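Local coordinates for esterase LipW (Mycobacterium marinum, PDB 3QH4), which is an esterase of the alpha/beta-hydrolase fold that probably cleaves ester bonds through a serine hydrolase mechanism, at residues V12-T24 and R285-W297. Numbering follows the deposited sequence.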
loop_
_atom_site.group_PDB
_atom_site.type_symbol
_atom_site.label_atom_id
_atom_site.label_comp_id
_atom_site.label_asym_id
_atom_site.label_seq_id
_atom_site.Cartn_x
_atom_site.Cartn_y
_atom_site.Cartn_z
ATOM N N VAL A 12 -20.520 -12.375 -2.978
ATOM C CA VAL A 12 -20.433 -11.727 -4.295
ATOM C C VAL A 12 -21.657 -10.861 -4.601
ATOM O O VAL A 12 -21.554 -9.889 -5.361
ATOM C CB VAL A 12 -20.114 -12.726 -5.433
ATOM C CG1 VAL A 12 -18.821 -13.449 -5.114
ATOM C CG2 VAL A 12 -21.253 -13.681 -5.660
ATOM N N ASP A 13 -22.795 -11.199 -4.000
ATOM C CA ASP A 13 -24.023 -10.429 -4.179
ATOM C C ASP A 13 -23.886 -9.013 -3.616
ATOM O O ASP A 13 -24.670 -8.123 -3.981
ATOM C CB ASP A 13 -25.238 -11.152 -3.555
ATOM C CG ASP A 13 -25.124 -11.354 -2.033
ATOM O OD1 ASP A 13 -24.063 -11.792 -1.543
ATOM O OD2 ASP A 13 -26.140 -11.077 -1.329
ATOM N N ARG A 14 -22.899 -8.807 -2.728
ATOM C CA ARG A 14 -22.728 -7.506 -2.095
ATOM C C ARG A 14 -21.788 -6.605 -2.883
ATOM O O ARG A 14 -21.508 -5.483 -2.466
ATOM C CB ARG A 14 -22.265 -7.688 -0.648
ATOM C CG ARG A 14 -23.426 -8.277 0.189
ATOM C CD ARG A 14 -23.043 -8.664 1.577
ATOM N NE ARG A 14 -22.755 -7.519 2.441
ATOM C CZ ARG A 14 -22.180 -7.659 3.638
ATOM N NH1 ARG A 14 -21.846 -8.886 4.092
ATOM N NH2 ARG A 14 -21.920 -6.588 4.370
ATOM N N LEU A 15 -21.322 -7.090 -4.035
ATOM C CA LEU A 15 -20.406 -6.307 -4.883
ATOM C C LEU A 15 -21.173 -5.724 -6.037
ATOM O O LEU A 15 -22.143 -6.308 -6.505
ATOM C CB LEU A 15 -19.293 -7.204 -5.454
ATOM C CG LEU A 15 -18.432 -7.956 -4.430
ATOM C CD1 LEU A 15 -17.374 -8.782 -5.100
ATOM C CD2 LEU A 15 -17.792 -6.931 -3.478
ATOM N N ASP A 16 -20.716 -4.562 -6.510
ATOM C CA ASP A 16 -21.228 -3.984 -7.743
ATOM C C ASP A 16 -21.140 -5.042 -8.873
ATOM O O ASP A 16 -20.121 -5.724 -9.006
ATOM C CB ASP A 16 -20.381 -2.754 -8.121
ATOM C CG ASP A 16 -20.982 -1.976 -9.287
ATOM O OD1 ASP A 16 -20.934 -2.470 -10.424
ATOM O OD2 ASP A 16 -21.523 -0.865 -9.046
ATOM N N PRO A 17 -22.187 -5.142 -9.716
ATOM C CA PRO A 17 -22.137 -6.143 -10.797
ATOM C C PRO A 17 -20.893 -6.023 -11.695
ATOM O O PRO A 17 -20.384 -7.030 -12.159
ATOM C CB PRO A 17 -23.411 -5.883 -11.618
ATOM C CG PRO A 17 -24.271 -4.987 -10.797
ATOM C CD PRO A 17 -23.495 -4.457 -9.617
ATOM N N LEU A 18 -20.377 -4.825 -11.910
ATOM C CA LEU A 18 -19.196 -4.689 -12.781
ATOM C C LEU A 18 -17.994 -5.333 -12.112
ATOM O O LEU A 18 -17.153 -5.982 -12.757
ATOM C CB LEU A 18 -18.891 -3.210 -13.091
ATOM C CG LEU A 18 -19.904 -2.425 -13.922
ATOM C CD1 LEU A 18 -19.579 -0.903 -13.930
ATOM C CD2 LEU A 18 -19.926 -2.964 -15.352
ATOM N N LEU A 19 -17.908 -5.159 -10.803
ATOM C CA LEU A 19 -16.818 -5.744 -10.063
ATOM C C LEU A 19 -17.021 -7.229 -9.838
ATOM O O LEU A 19 -16.073 -8.006 -9.956
ATOM C CB LEU A 19 -16.611 -4.988 -8.738
ATOM C CG LEU A 19 -15.449 -5.440 -7.876
ATOM C CD1 LEU A 19 -14.112 -5.216 -8.570
ATOM C CD2 LEU A 19 -15.546 -4.659 -6.522
ATOM N N ARG A 20 -18.266 -7.631 -9.583
ATOM C CA ARG A 20 -18.637 -9.034 -9.455
ATOM C C ARG A 20 -18.175 -9.871 -10.645
ATOM O O ARG A 20 -17.830 -11.035 -10.474
ATOM C CB ARG A 20 -20.151 -9.166 -9.323
ATOM C CG ARG A 20 -20.617 -10.499 -8.729
ATOM C CD ARG A 20 -22.148 -10.586 -8.800
ATOM N NE ARG A 20 -22.735 -9.444 -8.133
ATOM C CZ ARG A 20 -23.887 -8.861 -8.469
ATOM N NH1 ARG A 20 -24.612 -9.339 -9.484
ATOM N NH2 ARG A 20 -24.330 -7.807 -7.772
ATOM N N ALA A 21 -18.193 -9.286 -11.845
ATOM C CA ALA A 21 -17.816 -10.012 -13.045
ATOM C C ALA A 21 -16.352 -10.435 -13.073
ATOM O O ALA A 21 -16.009 -11.410 -13.748
ATOM C CB ALA A 21 -18.153 -9.172 -14.305
ATOM N N VAL A 22 -15.493 -9.716 -12.345
ATOM C CA VAL A 22 -14.041 -10.006 -12.316
ATOM C C VAL A 22 -13.534 -10.558 -10.983
ATOM O O VAL A 22 -12.432 -11.136 -10.921
ATOM C CB VAL A 22 -13.147 -8.776 -12.745
ATOM C CG1 VAL A 22 -13.369 -8.413 -14.225
ATOM C CG2 VAL A 22 -13.356 -7.542 -11.839
ATOM N N ALA A 23 -14.326 -10.394 -9.932
ATOM C CA ALA A 23 -13.929 -10.872 -8.600
ATOM C C ALA A 23 -14.494 -12.270 -8.376
ATOM O O ALA A 23 -15.384 -12.466 -7.545
ATOM C CB ALA A 23 -14.403 -9.892 -7.533
ATOM N N THR A 24 -13.978 -13.246 -9.136
ATOM C CA THR A 24 -14.621 -14.568 -9.228
ATOM C C THR A 24 -13.920 -15.670 -8.452
ATOM O O THR A 24 -14.390 -16.823 -8.423
ATOM C CB THR A 24 -14.713 -14.991 -10.684
ATOM O OG1 THR A 24 -13.394 -14.948 -11.231
ATOM C CG2 THR A 24 -15.612 -14.025 -11.449
ATOM N N ARG A 285 -19.937 -1.514 -1.965
ATOM C CA ARG A 285 -20.039 -2.572 -2.997
ATOM C C ARG A 285 -18.684 -2.929 -3.649
ATOM O O ARG A 285 -18.624 -3.336 -4.804
ATOM C CB ARG A 285 -21.097 -2.199 -4.040
ATOM C CG ARG A 285 -22.404 -1.706 -3.441
ATOM C CD ARG A 285 -23.450 -1.450 -4.530
ATOM N NE ARG A 285 -24.032 -2.686 -5.025
ATOM C CZ ARG A 285 -24.643 -2.823 -6.207
ATOM N NH1 ARG A 285 -24.714 -1.810 -7.076
ATOM N NH2 ARG A 285 -25.173 -3.992 -6.525
ATOM N N ALA A 286 -17.607 -2.799 -2.868
ATOM C CA ALA A 286 -16.250 -3.001 -3.332
ATOM C C ALA A 286 -15.470 -3.934 -2.387
ATOM O O ALA A 286 -15.509 -3.769 -1.174
ATOM C CB ALA A 286 -15.515 -1.626 -3.449
ATOM N N CYS A 287 -14.749 -4.887 -2.975
ATOM C CA CYS A 287 -13.889 -5.841 -2.248
ATOM C C CYS A 287 -12.461 -5.365 -2.209
ATOM O O CYS A 287 -12.104 -4.389 -2.889
ATOM C CB CYS A 287 -13.967 -7.225 -2.937
ATOM S SG CYS A 287 -13.297 -7.240 -4.632
ATOM N N HIS A 288 -11.616 -6.014 -1.402
ATOM C CA HIS A 288 -10.194 -5.671 -1.426
ATOM C C HIS A 288 -9.631 -5.751 -2.843
ATOM O O HIS A 288 -9.905 -6.704 -3.583
ATOM C CB HIS A 288 -9.419 -6.653 -0.553
ATOM C CG HIS A 288 -8.084 -6.137 -0.131
ATOM N ND1 HIS A 288 -7.947 -5.181 0.847
ATOM C CD2 HIS A 288 -6.827 -6.462 -0.524
ATOM C CE1 HIS A 288 -6.661 -4.930 1.046
ATOM N NE2 HIS A 288 -5.959 -5.709 0.237
ATOM N N GLY A 289 -8.859 -4.749 -3.216
ATOM C CA GLY A 289 -8.156 -4.752 -4.487
ATOM C C GLY A 289 -9.040 -4.244 -5.613
ATOM O O GLY A 289 -8.676 -4.419 -6.775
ATOM N N PHE A 290 -10.180 -3.603 -5.284
ATOM C CA PHE A 290 -11.139 -3.161 -6.329
ATOM C C PHE A 290 -10.511 -2.295 -7.419
ATOM O O PHE A 290 -10.831 -2.462 -8.599
ATOM C CB PHE A 290 -12.389 -2.481 -5.733
ATOM C CG PHE A 290 -12.119 -1.150 -5.035
ATOM C CD1 PHE A 290 -11.831 -1.133 -3.662
ATOM C CD2 PHE A 290 -12.186 0.070 -5.748
ATOM C CE1 PHE A 290 -11.625 0.076 -2.993
ATOM C CE2 PHE A 290 -11.971 1.275 -5.106
ATOM C CZ PHE A 290 -11.679 1.282 -3.720
ATOM N N ASP A 291 -9.596 -1.411 -7.029
ATOM C CA ASP A 291 -9.010 -0.480 -7.988
ATOM C C ASP A 291 -7.957 -1.145 -8.869
ATOM O O ASP A 291 -7.660 -0.615 -9.950
ATOM C CB ASP A 291 -8.428 0.752 -7.300
ATOM C CG ASP A 291 -7.364 0.378 -6.285
ATOM O OD1 ASP A 291 -7.688 -0.368 -5.338
ATOM O OD2 ASP A 291 -6.193 0.782 -6.468
ATOM N N SER A 292 -7.427 -2.296 -8.428
ATOM C CA SER A 292 -6.553 -3.143 -9.262
ATOM C C SER A 292 -7.352 -4.024 -10.215
ATOM O O SER A 292 -6.964 -4.200 -11.399
ATOM C CB SER A 292 -5.671 -4.017 -8.357
ATOM O OG SER A 292 -4.809 -3.188 -7.591
ATOM N N LEU A 293 -8.456 -4.582 -9.717
ATOM C CA LEU A 293 -9.336 -5.436 -10.516
ATOM C C LEU A 293 -10.008 -4.681 -11.658
ATOM O O LEU A 293 -10.156 -5.235 -12.756
ATOM C CB LEU A 293 -10.410 -6.123 -9.647
ATOM C CG LEU A 293 -9.892 -7.178 -8.642
ATOM C CD1 LEU A 293 -10.882 -7.385 -7.487
ATOM C CD2 LEU A 293 -9.592 -8.526 -9.332
ATOM N N LEU A 294 -10.394 -3.433 -11.394
ATOM C CA LEU A 294 -11.163 -2.644 -12.366
ATOM C C LEU A 294 -10.721 -1.193 -12.329
ATOM O O LEU A 294 -11.449 -0.350 -11.838
ATOM C CB LEU A 294 -12.659 -2.703 -12.033
ATOM C CG LEU A 294 -13.586 -3.751 -12.603
ATOM C CD1 LEU A 294 -15.055 -3.360 -12.380
ATOM C CD2 LEU A 294 -13.312 -3.998 -14.109
ATOM N N PRO A 295 -9.524 -0.884 -12.858
ATOM C CA PRO A 295 -9.046 0.496 -12.638
ATOM C C PRO A 295 -9.848 1.563 -13.391
ATOM O O PRO A 295 -9.793 2.742 -13.019
ATOM C CB PRO A 295 -7.592 0.469 -13.121
ATOM C CG PRO A 295 -7.409 -0.807 -13.828
ATOM C CD PRO A 295 -8.500 -1.769 -13.429
ATOM N N GLU A 296 -10.627 1.163 -14.402
ATOM C CA GLU A 296 -11.437 2.160 -15.129
ATOM C C GLU A 296 -12.839 2.381 -14.530
ATOM O O GLU A 296 -13.586 3.246 -14.966
ATOM C CB GLU A 296 -11.581 1.779 -16.616
ATOM C CG GLU A 296 -10.388 1.130 -17.245
ATOM C CD GLU A 296 -9.122 1.949 -17.189
ATOM O OE1 GLU A 296 -9.195 3.187 -17.050
ATOM O OE2 GLU A 296 -8.045 1.321 -17.296
ATOM N N TRP A 297 -13.203 1.573 -13.548
ATOM C CA TRP A 297 -14.507 1.662 -12.961
ATOM C C TRP A 297 -14.668 3.021 -12.291
ATOM O O TRP A 297 -13.728 3.548 -11.733
ATOM C CB TRP A 297 -14.620 0.529 -11.935
ATOM C CG TRP A 297 -15.903 0.418 -11.141
ATOM C CD1 TRP A 297 -17.180 0.681 -11.571
ATOM C CD2 TRP A 297 -16.019 -0.112 -9.827
ATOM N NE1 TRP A 297 -18.071 0.430 -10.553
ATOM C CE2 TRP A 297 -17.385 -0.072 -9.480
ATOM C CE3 TRP A 297 -15.078 -0.553 -8.865
ATOM C CZ2 TRP A 297 -17.857 -0.478 -8.226
ATOM C CZ3 TRP A 297 -15.538 -0.961 -7.629
ATOM C CH2 TRP A 297 -16.935 -0.914 -7.314
HETATM O O HOH W 1 -25.105 -5.347 -3.988
HETATM O O HOH W 2 -20.814 1.248 -10.641
HETATM O O HOH W 3 -26.796 -6.075 -7.689
#
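The loop carrying His288, the probable histidine of a Ser-His-Asp triad with Ser166 and Asp258, is packed here by Leu19 and Asp16, from the short N-terminal helix 17-20 and the turn before it. Leu19 fills the middle. With CG anti to the backbone N (chi1 -177°), its CD2 comes closest to Cys287 N (3.6 Å), a buried nitrogen with no partner in the model, and also touches Cys287 SG and Phe290 CB, while CD1 turns to Leu293 CB and Leu19 CB sits over one face of the Trp297 indole, offset toward the rim. Val22 CG2 continues the apolar seam against Leu293 CB and Leu294 CG, and Leu294 CD1 comes up to Leu18 O at 3.4 Å.

Asp16 works on several sides. Its OD1 caps helix 17-20 by accepting from Leu18 N (2.8 Å) through its anti lone pair, and its CB presses on Trp297 CZ2 at 3.4 Å. Water 2 bridges OD2 to the indole NE1, tying carboxylate and ring together although their planes stand 62° apart. The backbone joins too: Asp16 N gives a nearly straight bond (171°) to Arg285 O, 3.0 Å long.

Arg285 lays its guanidinium across Asp16 CA. The long salt bridge from NH1 to Asp16 OD2 (3.9 Å) acts by charge alone, OD2 lying well out of the guanidinium plane. Its NH2 donates to water 1, which bonds Asp13 O, and comes near the like-charged Arg20 NH2; water 3 accepts from both, weakly from Arg285. Segment 12-24 thus packs against the probable catalytic-histidine loop, which follows strand 278-283, the sheet's edge strand, as expected in an alpha/beta hydrolase.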